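Local coordinates for lysosome-associated membrane glycoprotein 3 (Homo sapiens, PDB 4AKM) that is a lysosomal membrane glycoprotein that takes part in the unfolded protein response and in fusion of lysosomes with autophagosomes, the model being the membrane-proximal part of its luminal region, at residues A[15-20]-A[138-144]; A[21-27]-A[129-135]. All blocks are in the same frame, centred on the assembly; numbering follows the deposited sequence.

Interaction 1. Residues A[15-20]-A[138-144]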
loop_
_atom_site.group_PDB
_atom_site.type_symbol
_atom_site.label_atom_id
_atom_site.label_comp_id
_atom_site.label_asym_id
_atom_site.label_seq_id
_atom_site.Cartn_x
_atom_site.Cartn_y
_atom_site.Cartn_z
ATOM N N LEU A 15 -4.552 -5.814 -17.200
ATOM C CA LEU A 15 -4.125 -5.062 -16.029
ATOM C C LEU A 15 -5.150 -5.155 -14.901
ATOM O O LEU A 15 -6.305 -4.765 -15.057
ATOM C CB LEU A 15 -3.857 -3.603 -16.404
ATOM C CG LEU A 15 -3.125 -2.749 -15.369
ATOM C CD1 LEU A 15 -1.936 -3.501 -14.815
ATOM C CD2 LEU A 15 -2.681 -1.438 -15.987
ATOM N N CYS A 16 -4.713 -5.683 -13.765
ATOM C CA CYS A 16 -5.570 -5.849 -12.601
ATOM C C CYS A 16 -5.375 -4.717 -11.589
ATOM O O CYS A 16 -6.340 -4.182 -11.043
ATOM C CB CYS A 16 -5.282 -7.201 -11.949
ATOM S SG CYS A 16 -5.904 -7.387 -10.271
ATOM N N ILE A 17 -4.118 -4.355 -11.352
ATOM C CA ILE A 17 -3.761 -3.319 -10.389
ATOM C C ILE A 17 -2.528 -2.575 -10.883
ATOM O O ILE A 17 -1.536 -3.190 -11.260
ATOM C CB ILE A 17 -3.433 -3.919 -9.000
ATOM C CG1 ILE A 17 -4.698 -4.416 -8.299
ATOM C CG2 ILE A 17 -2.714 -2.908 -8.121
ATOM C CD1 ILE A 17 -4.442 -5.008 -6.933
ATOM N N LYS A 18 -2.594 -1.250 -10.888
ATOM C CA LYS A 18 -1.441 -0.433 -11.238
ATOM C C LYS A 18 -1.206 0.529 -10.083
ATOM O O LYS A 18 -2.085 1.314 -9.744
ATOM C CB LYS A 18 -1.704 0.341 -12.528
ATOM C CG LYS A 18 -0.476 0.998 -13.136
ATOM C CD LYS A 18 -0.883 2.061 -14.153
ATOM C CE LYS A 18 0.226 2.350 -15.158
ATOM N NZ LYS A 18 1.526 2.674 -14.507
ATOM N N ALA A 19 -0.030 0.469 -9.469
ATOM C CA ALA A 19 0.220 1.303 -8.302
ATOM C C ALA A 19 1.625 1.875 -8.266
ATOM O O ALA A 19 2.619 1.156 -8.265
ATOM C CB ALA A 19 -0.087 0.542 -7.018
ATOM N N GLU A 20 1.681 3.196 -8.249
ATOM C CA GLU A 20 2.915 3.924 -8.056
ATOM C C GLU A 20 2.800 4.595 -6.708
ATOM O O GLU A 20 1.747 5.123 -6.376
ATOM C CB GLU A 20 3.075 4.964 -9.152
ATOM C CG GLU A 20 2.922 4.389 -10.550
ATOM C CD GLU A 20 2.917 5.463 -11.614
ATOM O OE1 GLU A 20 2.926 6.650 -11.243
ATOM O OE2 GLU A 20 2.903 5.126 -12.816
ATOM N N GLN A 138 -0.031 7.306 -6.924
ATOM C CA GLN A 138 -1.036 7.243 -7.969
ATOM C C GLN A 138 -1.336 5.788 -8.277
ATOM O O GLN A 138 -0.455 5.044 -8.684
ATOM C CB GLN A 138 -0.591 7.958 -9.235
ATOM C CG GLN A 138 -1.673 7.978 -10.301
ATOM C CD GLN A 138 -1.499 9.106 -11.291
ATOM O OE1 GLN A 138 -0.536 9.871 -11.219
ATOM N NE2 GLN A 138 -2.437 9.221 -12.223
ATOM N N LEU A 139 -2.584 5.381 -8.082
ATOM C CA LEU A 139 -2.947 3.985 -8.276
ATOM C C LEU A 139 -4.303 3.827 -8.948
ATOM O O LEU A 139 -5.043 4.794 -9.121
ATOM C CB LEU A 139 -2.910 3.221 -6.946
ATOM C CG LEU A 139 -3.729 3.713 -5.748
ATOM C CD1 LEU A 139 -5.198 3.307 -5.848
ATOM C CD2 LEU A 139 -3.120 3.198 -4.450
ATOM N N GLN A 140 -4.612 2.591 -9.319
ATOM C CA GLN A 140 -5.877 2.244 -9.938
ATOM C C GLN A 140 -6.053 0.735 -9.847
ATOM O O GLN A 140 -5.086 -0.021 -9.969
ATOM C CB GLN A 140 -5.908 2.708 -11.397
ATOM C CG GLN A 140 -7.262 2.543 -12.080
ATOM C CD GLN A 140 -7.367 3.329 -13.376
ATOM O OE1 GLN A 140 -6.633 4.294 -13.591
ATOM N NE2 GLN A 140 -8.283 2.917 -14.246
ATOM N N ALA A 141 -7.288 0.301 -9.621
ATOM C CA ALA A 141 -7.590 -1.122 -9.492
ATOM C C ALA A 141 -8.890 -1.506 -10.204
ATOM O O ALA A 141 -9.769 -0.666 -10.409
ATOM C CB ALA A 141 -7.647 -1.520 -8.024
ATOM N N PHE A 142 -8.988 -2.780 -10.578
ATOM C CA PHE A 142 -10.152 -3.340 -11.277
ATOM C C PHE A 142 -10.328 -2.820 -12.710
ATOM O O PHE A 142 -9.705 -3.335 -13.641
ATOM C CB PHE A 142 -11.437 -3.150 -10.464
ATOM C CG PHE A 142 -11.307 -3.568 -9.031
ATOM C CD1 PHE A 142 -11.337 -4.908 -8.684
ATOM C CD2 PHE A 142 -11.152 -2.622 -8.031
ATOM C CE1 PHE A 142 -11.218 -5.299 -7.367
ATOM C CE2 PHE A 142 -11.032 -3.008 -6.712
ATOM C CZ PHE A 142 -11.064 -4.350 -6.380
ATOM N N ASP A 143 -11.180 -1.813 -12.883
ATOM C CA ASP A 143 -11.499 -1.300 -14.217
ATOM C C ASP A 143 -10.350 -0.524 -14.863
ATOM O O ASP A 143 -9.818 0.420 -14.273
ATOM C CB ASP A 143 -12.767 -0.442 -14.174
ATOM C CG ASP A 143 -14.028 -1.259 -14.382
ATOM O OD1 ASP A 143 -13.950 -2.506 -14.328
ATOM O OD2 ASP A 143 -15.098 -0.653 -14.613
ATOM N N PHE A 144 -9.989 -0.918 -16.082
ATOM C CA PHE A 144 -8.886 -0.287 -16.805
ATOM C C PHE A 144 -9.206 -0.031 -18.274
ATOM O O PHE A 144 -10.101 -0.654 -18.847
ATOM C CB PHE A 144 -7.621 -1.141 -16.707
ATOM C CG PHE A 144 -6.817 -0.888 -15.467
ATOM C CD1 PHE A 144 -5.961 0.199 -15.394
ATOM C CD2 PHE A 144 -6.913 -1.736 -14.377
ATOM C CE1 PHE A 144 -5.217 0.437 -14.252
ATOM C CE2 PHE A 144 -6.170 -1.505 -13.229
ATOM C CZ PHE A 144 -5.320 -0.418 -13.168
#
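Start with the backbone ladder between 15-20 and 138-144, two antiparallel strands whose axes come within 4.7 Å. Lys18 and Gln140 face each other as a hydrogen-bonded pair, with Lys18 N to Gln140 O and Gln140 N to Lys18 O both 2.9 Å; Glu20 and Gln138 repeat this, Glu20 N to Gln138 O and Gln138 N to Glu20 O again at 2.9 Å. One more bond, Phe142 N to Cys16 O at 3.0 Å, carries the pairing just past the end of strand 138-141.

Between these rungs lie the non-hydrogen-bonded pairs, which put small and apolar groups on one face: Ala19 CB is 3.9 Å from Leu139 CB, and Ile17 CG1 is 4.1 Å from Ala141 CB. That face turns to strand 57-64 of the second sheet in this beta-prism domain, where Ile17 meets Ser58 and Ala19 meets Leu60. On the far edge of 15-20, Cys16 and Ile17 together oppose Val9 in a classic beta bulge, and Cys16 is disulfide-bonded to Cys53.

Beyond Phe142, whose positive phi of 68° marks the break from extended backbone, the chain folds back so that the Phe144 ring lies against strand 15-20. Leu15 lies over one face of it in a CH-pi contact, CG 3.8 Å from the ring centroid of Phe144 and almost on the normal, while Lys18 CB touches CZ of Phe144 at 3.7 Å.

Among the polar ends, Gln140 NE2 bonds to Asp143 O at 2.9 Å and Gln140 OE1 takes Gly150 N, whereas Lys18 NZ and Glu20 OE2 form a 3.3 Å salt bridge whose hydrogen bond is weak.

Interaction 2. Residues A[21-27]-A[129-135]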
loop_
_atom_site.group_PDB
_atom_site.type_symbol
_atom_site.label_atom_id
_atom_site.label_comp_id
_atom_site.label_asym_id
_atom_site.label_seq_id
_atom_site.Cartn_x
_atom_site.Cartn_y
_atom_site.Cartn_z
ATOM N N MET A 21 3.871 4.543 -5.926
ATOM C CA MET A 21 3.900 5.147 -4.597
ATOM C C MET A 21 5.234 4.886 -3.930
ATOM O O MET A 21 6.005 4.028 -4.357
ATOM C CB MET A 21 2.779 4.603 -3.702
ATOM C CG MET A 21 2.855 3.105 -3.415
ATOM S SD MET A 21 1.247 2.309 -3.165
ATOM C CE MET A 21 0.574 3.267 -1.821
ATOM N N GLY A 22 5.494 5.650 -2.881
ATOM C CA GLY A 22 6.612 5.423 -2.000
ATOM C C GLY A 22 6.007 4.981 -0.693
ATOM O O GLY A 22 4.946 5.462 -0.299
ATOM N N ILE A 23 6.667 4.042 -0.029
ATOM C CA ILE A 23 6.142 3.492 1.213
ATOM C C ILE A 23 7.228 3.436 2.283
ATOM O O ILE A 23 8.381 3.091 2.016
ATOM C CB ILE A 23 5.476 2.114 0.988
ATOM C CG1 ILE A 23 4.275 2.267 0.056
ATOM C CG2 ILE A 23 5.028 1.504 2.301
ATOM C CD1 ILE A 23 3.874 0.991 -0.631
ATOM N N GLN A 24 6.840 3.819 3.490
ATOM C CA GLN A 24 7.735 3.886 4.624
ATOM C C GLN A 24 7.062 3.137 5.769
ATOM O O GLN A 24 5.841 3.184 5.920
ATOM C CB GLN A 24 7.984 5.356 4.998
ATOM C CG GLN A 24 9.093 5.582 6.022
ATOM C CD GLN A 24 9.378 7.060 6.286
ATOM O OE1 GLN A 24 8.629 7.735 6.995
ATOM N NE2 GLN A 24 10.470 7.564 5.718
ATOM N N LEU A 25 7.849 2.423 6.562
ATOM C CA LEU A 25 7.320 1.769 7.749
ATOM C C LEU A 25 7.962 2.388 8.979
ATOM O O LEU A 25 9.177 2.505 9.050
ATOM C CB LEU A 25 7.571 0.258 7.703
ATOM C CG LEU A 25 6.743 -0.523 6.677
ATOM C CD1 LEU A 25 7.136 -1.997 6.635
ATOM C CD2 LEU A 25 5.253 -0.373 6.958
ATOM N N ILE A 26 7.140 2.797 9.936
ATOM C CA ILE A 26 7.633 3.401 11.163
ATOM C C ILE A 26 7.333 2.484 12.343
ATOM O O ILE A 26 6.165 2.213 12.631
ATOM C CB ILE A 26 6.978 4.787 11.431
ATOM C CG1 ILE A 26 7.444 5.836 10.415
ATOM C CG2 ILE A 26 7.281 5.260 12.850
ATOM C CD1 ILE A 26 6.621 5.896 9.151
ATOM N N VAL A 27 8.378 2.002 13.020
ATOM C CA VAL A 27 8.170 1.212 14.237
ATOM C C VAL A 27 8.588 1.956 15.505
ATOM O O VAL A 27 9.635 2.599 15.554
ATOM C CB VAL A 27 8.798 -0.224 14.181
ATOM C CG1 VAL A 27 8.930 -0.708 12.744
ATOM C CG2 VAL A 27 10.145 -0.282 14.895
ATOM N N HIS A 129 2.550 -0.289 17.524
ATOM C CA HIS A 129 3.946 0.095 17.337
ATOM C C HIS A 129 4.295 0.242 15.863
ATOM O O HIS A 129 5.333 0.791 15.512
ATOM C CB HIS A 129 4.888 -0.945 17.952
ATOM C CG HIS A 129 4.660 -1.186 19.410
ATOM N ND1 HIS A 129 3.904 -2.238 19.879
ATOM C CD2 HIS A 129 5.092 -0.514 20.505
ATOM C CE1 HIS A 129 3.878 -2.204 21.200
ATOM N NE2 HIS A 129 4.590 -1.168 21.605
ATOM N N LEU A 130 3.439 -0.278 14.998
ATOM C CA LEU A 130 3.749 -0.296 13.578
ATOM C C LEU A 130 2.829 0.624 12.801
ATOM O O LEU A 130 1.610 0.579 12.935
ATOM C CB LEU A 130 3.700 -1.722 13.015
ATOM C CG LEU A 130 3.964 -1.827 11.509
ATOM C CD1 LEU A 130 5.374 -1.376 11.161
ATOM C CD2 LEU A 130 3.696 -3.230 10.994
ATOM N N GLN A 131 3.441 1.449 11.967
ATOM C CA GLN A 131 2.727 2.448 11.203
ATOM C C GLN A 131 3.223 2.382 9.769
ATOM O O GLN A 131 4.391 2.099 9.526
ATOM C CB GLN A 131 3.024 3.822 11.799
ATOM C CG GLN A 131 2.152 4.938 11.303
ATOM C CD GLN A 131 2.475 6.244 11.991
ATOM O OE1 GLN A 131 3.535 6.392 12.608
ATOM N NE2 GLN A 131 1.559 7.202 11.900
ATOM N N VAL A 132 2.336 2.617 8.814
ATOM C CA VAL A 132 2.758 2.720 7.426
ATOM C C VAL A 132 2.454 4.125 6.896
ATOM O O VAL A 132 1.430 4.714 7.238
ATOM C CB VAL A 132 2.127 1.606 6.542
ATOM C CG1 VAL A 132 0.613 1.682 6.559
ATOM C CG2 VAL A 132 2.657 1.674 5.120
ATOM N N LYS A 133 3.372 4.667 6.099
ATOM C CA LYS A 133 3.168 5.950 5.437
ATOM C C LYS A 133 3.368 5.847 3.927
ATOM O O LYS A 133 4.340 5.257 3.459
ATOM C CB LYS A 133 4.079 7.032 6.029
ATOM C CG LYS A 133 3.364 7.941 7.024
ATOM C CD LYS A 133 4.312 8.538 8.053
ATOM C CE LYS A 133 3.552 8.959 9.316
ATOM N NZ LYS A 133 4.453 9.357 10.443
ATOM N N THR A 134 2.431 6.411 3.170
ATOM C CA THR A 134 2.541 6.432 1.716
ATOM C C THR A 134 2.805 7.839 1.219
ATOM O O THR A 134 2.479 8.819 1.885
ATOM C CB THR A 134 1.271 5.906 1.025
ATOM O OG1 THR A 134 0.226 6.886 1.112
ATOM C CG2 THR A 134 0.815 4.610 1.665
ATOM N N THR A 135 3.379 7.932 0.028
ATOM C CA THR A 135 3.729 9.222 -0.542
ATOM C C THR A 135 3.747 9.082 -2.056
ATOM O O THR A 135 3.908 7.983 -2.558
ATOM C CB THR A 135 5.114 9.672 -0.039
ATOM O OG1 THR A 135 5.427 10.958 -0.575
ATOM C CG2 THR A 135 6.178 8.707 -0.481
#
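Six backbone hydrogen bonds join 21-27 to 129-135, strands running antiparallel at 158° between their directions. They form the rungs of a regular antiparallel ladder, three reciprocal pairs: Gly22 with Thr135, Gln24 with Lys133 and Ile26 with Gln131, each residue giving its N and accepting on its O. Several of the same carbonyls also receive a CA-H...O contact; Lys133 O, for instance, lies 3.4 Å from Ile23 CA. Past the last pair, Val27 CA sits 3.1 Å from His129 O, His129 is also backbone hydrogen-bonded to Gln28, and the amides of His129 and Leu130 both turn to Ser127 OG. Gln24 NE2 is taken by Asn41 OD1 and Gln131 NE2 by Ser123 OG. Gly22 is tightly placed, as a CB there would clash with Thr135 CG2. Ile26 CD1 lies over the Lys133 chain, 3.7 Å from its CD.

The opposite face is mostly apolar, with Ile23 CG2 3.7 Å from Val132 CG2 and Leu25 CD2 3.7 Å from Val132 CB. It looks onto strand 80-90 of the other sheet, where Leu25 and Leu130 touch Ala87 and Val27 touches Leu89. Within its own sheet the pair is flanked by strand 38-41 beyond 21-27 and strand 122-125 beyond 129-135.

In the fold
Both contacts use the long strand 14-27, interaction 1 its first part and interaction 2 its second, and their centres lie 20 Å apart on opposite sides of the chain's centre. On the other side of the ladder, strands 130-135 and 137-141 follow one another directly, so they pair in turn along one edge of 14-27. Interaction 2 is therefore nested inside the chain loop closed by interaction 1, and more than a hundred residues, including the whole five-stranded second sheet, come between the partners of each. Near-terminal parts of this LAMP luminal domain are thus joined in one antiparallel sheet, which packs against the second to form the beta prism.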